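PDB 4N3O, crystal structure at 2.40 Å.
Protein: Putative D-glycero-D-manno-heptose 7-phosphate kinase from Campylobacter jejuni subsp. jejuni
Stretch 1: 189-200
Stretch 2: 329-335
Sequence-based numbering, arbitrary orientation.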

# COMPACT_ATOMS: atom_id res chain seq x y z
N ARG A 189 11.10 -14.37 -8.51
CA ARG A 189 9.77 -14.32 -9.01
C ARG A 189 9.05 -15.06 -7.89
O ARG A 189 9.31 -16.24 -7.64
CB ARG A 189 9.63 -15.06 -10.33
CG ARG A 189 8.44 -14.54 -11.12
CD ARG A 189 8.09 -15.35 -12.35
NE ARG A 189 9.26 -15.90 -13.04
CZ ARG A 189 9.55 -17.19 -13.11
NH1 ARG A 189 10.64 -17.59 -13.75
NH2 ARG A 189 8.75 -18.10 -12.57
N ILE A 190 8.19 -14.35 -7.17
CA ILE A 190 7.48 -14.88 -6.02
C ILE A 190 6.00 -14.91 -6.31
O ILE A 190 5.45 -13.95 -6.86
CB ILE A 190 7.76 -13.97 -4.80
CG1 ILE A 190 9.14 -14.24 -4.25
CG2 ILE A 190 6.76 -14.17 -3.68
CD1 ILE A 190 9.31 -15.63 -3.68
N LYS A 191 5.36 -16.03 -5.94
CA LYS A 191 3.92 -16.19 -6.08
C LYS A 191 3.29 -15.10 -5.26
O LYS A 191 3.69 -14.88 -4.12
CB LYS A 191 3.46 -17.55 -5.52
CG LYS A 191 3.92 -18.76 -6.33
CD LYS A 191 3.33 -18.82 -7.74
CE LYS A 191 1.80 -18.90 -7.72
NZ LYS A 191 1.24 -19.15 -9.08
N ASN A 192 2.32 -14.42 -5.83
CA ASN A 192 1.65 -13.32 -5.16
C ASN A 192 1.08 -13.65 -3.80
O ASN A 192 1.11 -12.81 -2.91
CB ASN A 192 0.53 -12.75 -6.05
CG ASN A 192 1.07 -12.08 -7.30
OD1 ASN A 192 2.28 -12.05 -7.53
ND2 ASN A 192 0.17 -11.56 -8.10
N TRP A 193 0.56 -14.87 -3.62
CA TRP A 193 -0.03 -15.20 -2.34
C TRP A 193 1.01 -15.31 -1.26
O TRP A 193 0.68 -15.14 -0.08
CB TRP A 193 -0.89 -16.46 -2.42
CG TRP A 193 -0.17 -17.74 -2.62
CD1 TRP A 193 0.09 -18.37 -3.81
CD2 TRP A 193 0.36 -18.58 -1.59
NE1 TRP A 193 0.77 -19.55 -3.58
CE2 TRP A 193 0.94 -19.70 -2.22
CE3 TRP A 193 0.41 -18.48 -0.21
CZ2 TRP A 193 1.56 -20.73 -1.50
CZ3 TRP A 193 1.04 -19.49 0.52
CH2 TRP A 193 1.60 -20.60 -0.13
N ILE A 194 2.26 -15.59 -1.63
CA ILE A 194 3.32 -15.66 -0.62
C ILE A 194 3.42 -14.29 0.02
O ILE A 194 3.37 -14.18 1.24
CB ILE A 194 4.68 -16.04 -1.22
CG1 ILE A 194 4.70 -17.51 -1.63
CG2 ILE A 194 5.81 -15.84 -0.19
CD1 ILE A 194 4.73 -18.46 -0.44
N ALA A 195 3.49 -13.25 -0.82
CA ALA A 195 3.58 -11.87 -0.36
C ALA A 195 2.38 -11.49 0.47
O ALA A 195 2.52 -10.87 1.52
CB ALA A 195 3.68 -10.94 -1.55
N SER A 196 1.19 -11.88 -0.00
CA SER A 196 -0.04 -11.58 0.70
C SER A 196 -0.07 -12.22 2.05
O SER A 196 -0.56 -11.62 3.02
CB SER A 196 -1.25 -12.06 -0.10
OG SER A 196 -1.33 -11.37 -1.33
N GLU A 197 0.47 -13.44 2.14
CA GLU A 197 0.48 -14.18 3.39
C GLU A 197 1.48 -13.52 4.33
O GLU A 197 1.21 -13.36 5.52
CB GLU A 197 0.83 -15.65 3.17
CG GLU A 197 0.87 -16.47 4.45
CD GLU A 197 -0.49 -16.58 5.12
OE1 GLU A 197 -1.53 -16.36 4.45
OE2 GLU A 197 -0.54 -16.92 6.31
N LEU A 198 2.64 -13.14 3.80
CA LEU A 198 3.62 -12.42 4.63
C LEU A 198 3.02 -11.13 5.19
O LEU A 198 3.20 -10.84 6.38
CB LEU A 198 4.89 -12.11 3.87
CG LEU A 198 5.96 -13.18 3.90
CD1 LEU A 198 7.05 -12.79 2.92
CD2 LEU A 198 6.52 -13.30 5.32
N GLU A 199 2.32 -10.37 4.35
CA GLU A 199 1.64 -9.13 4.79
C GLU A 199 0.62 -9.43 5.88
O GLU A 199 0.49 -8.68 6.84
CB GLU A 199 0.93 -8.43 3.63
CG GLU A 199 1.88 -7.90 2.58
CD GLU A 199 1.26 -7.70 1.19
OE1 GLU A 199 0.02 -7.74 1.02
OE2 GLU A 199 2.05 -7.50 0.23
N ALA A 200 -0.12 -10.53 5.73
CA ALA A 200 -1.15 -10.90 6.73
C ALA A 200 -0.53 -11.22 8.09
O ALA A 200 -1.17 -11.01 9.13
CB ALA A 200 -1.98 -12.07 6.24
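Stretch 2, residues 329-335: DFSFTKE

How does stretch 2 lie on stretch 1? Stretch 1 enters as a loop, has K191 at the N-cap position, and is helical from N192 to A200; I194 N to K191 O, at 3.0 Å, is a backbone hydrogen bond of its first turn. Stretch 2 is an irregular segment without helix, its backbone largely extended from F330 to F332, while K334 departs from that conformation with phi/psi of -89/-35. The two run in opposite senses: S331 has its CA nearest that of E199 at 6.3 Å, F332 pairs with A195 at 6.4 Å between CA atoms, and K334 comes opposite I190, where the CA atoms stand 9.2 Å apart. The chains therefore diverge toward the start of the helix, and the buried surface is a modest 318 Å², both sides summed.

What does F332, which has the largest covered area, sit against? Its CA-to-CB bond points toward the helix, and chi1 in the m well sets the ring beside A195, L198 and E199. L198 CB approaches F332 CE2 to 3.5 Å, and A195 CB lies 4.2 Å from F332 CD2, so these apolar side chains pack against one side of the phenyl group. A195 O, 3.7 Å from F332 CD2, meets the ring at its edge, near its plane. That carbonyl is already engaged along the helix, accepting from E199 N at 2.9 Å.

How does E199 hold the backbone of stretch 2? Its CA-to-CB bond points sideways, but with chi1 m and chi2 t the carboxylate reaches nearer to stretch 2. F332 N donates to E199 OE2 in a hydrogen bond of 2.8 Å with an N-H...acceptor angle of 171°, short and almost straight. This is the one direct hydrogen bond across the contact, and it fixes the backbone at the residue whose ring packs on the helix. The same oxygen, E199 OE2, lies 3.5 Å from S331 CA, so S331 is covered by the acid that binds its neighbour.

What closes the gap where the chains diverge? K334, third in covered area, spans it with its long side chain: chi1, chi2 and chi3 are all m, and its end comes nearer to stretch 1 than its sideways CA-to-CB bond would suggest. K334 NZ stands 3.6 Å from N192 OD1, a looser approach than the bond at E199. Water 1 supplies a bridge, accepting from I190 N at 2.6 Å and, in a weak hydrogen bond, from K334 NZ at 3.2 Å.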

# COMPACT_ATOMS: atom_id res chain seq x y z
N ASP A 329 0.78 0.52 7.92
CA ASP A 329 0.33 -0.50 6.99
C ASP A 329 1.19 -0.39 5.74
O ASP A 329 1.68 0.68 5.39
CB ASP A 329 -1.14 -0.30 6.56
CG ASP A 329 -2.17 -0.57 7.68
OD1 ASP A 329 -1.79 -1.04 8.79
OD2 ASP A 329 -3.38 -0.31 7.43
N PHE A 330 1.34 -1.51 5.04
CA PHE A 330 2.11 -1.55 3.82
C PHE A 330 1.84 -2.84 3.08
O PHE A 330 1.33 -3.77 3.65
CB PHE A 330 3.61 -1.49 4.16
CG PHE A 330 4.12 -2.75 4.77
CD1 PHE A 330 4.02 -2.97 6.12
CD2 PHE A 330 4.72 -3.73 3.97
CE1 PHE A 330 4.50 -4.14 6.69
CE2 PHE A 330 5.19 -4.91 4.53
CZ PHE A 330 5.08 -5.11 5.90
N SER A 331 2.25 -2.88 1.82
CA SER A 331 2.20 -4.09 1.00
C SER A 331 3.61 -4.28 0.46
O SER A 331 4.39 -3.32 0.43
CB SER A 331 1.33 -3.88 -0.23
OG SER A 331 0.16 -3.21 0.07
N PHE A 332 3.93 -5.48 0.01
CA PHE A 332 5.19 -5.69 -0.69
C PHE A 332 4.89 -5.31 -2.14
O PHE A 332 3.83 -5.66 -2.63
CB PHE A 332 5.65 -7.13 -0.61
CG PHE A 332 6.02 -7.54 0.77
CD1 PHE A 332 7.13 -6.98 1.40
CD2 PHE A 332 5.27 -8.47 1.46
CE1 PHE A 332 7.48 -7.34 2.69
CE2 PHE A 332 5.62 -8.84 2.75
CZ PHE A 332 6.73 -8.26 3.37
N THR A 333 5.77 -4.57 -2.80
CA THR A 333 5.52 -4.20 -4.20
C THR A 333 6.37 -5.02 -5.14
O THR A 333 7.43 -5.52 -4.76
CB THR A 333 5.87 -2.74 -4.50
OG1 THR A 333 7.28 -2.53 -4.27
CG2 THR A 333 5.04 -1.81 -3.65
N LYS A 334 5.89 -5.10 -6.38
CA LYS A 334 6.52 -5.87 -7.46
C LYS A 334 7.54 -5.05 -8.22
O LYS A 334 8.53 -5.58 -8.69
CB LYS A 334 5.44 -6.27 -8.48
CG LYS A 334 4.33 -7.17 -7.93
CD LYS A 334 4.65 -8.64 -8.06
CE LYS A 334 4.49 -9.10 -9.50
NZ LYS A 334 4.72 -10.56 -9.65
N GLU A 335 7.26 -3.76 -8.36
CA GLU A 335 8.13 -2.87 -9.10
C GLU A 335 9.13 -2.11 -8.27
O GLU A 335 8.95 -1.89 -7.08
CB GLU A 335 7.29 -1.81 -9.86
CG GLU A 335 6.85 -2.17 -11.27
CD GLU A 335 6.26 -0.96 -12.01
OE1 GLU A 335 5.23 -0.41 -11.55
OE2 GLU A 335 6.81 -0.58 -13.07
O HOH W 1 7.22 -12.24 -8.44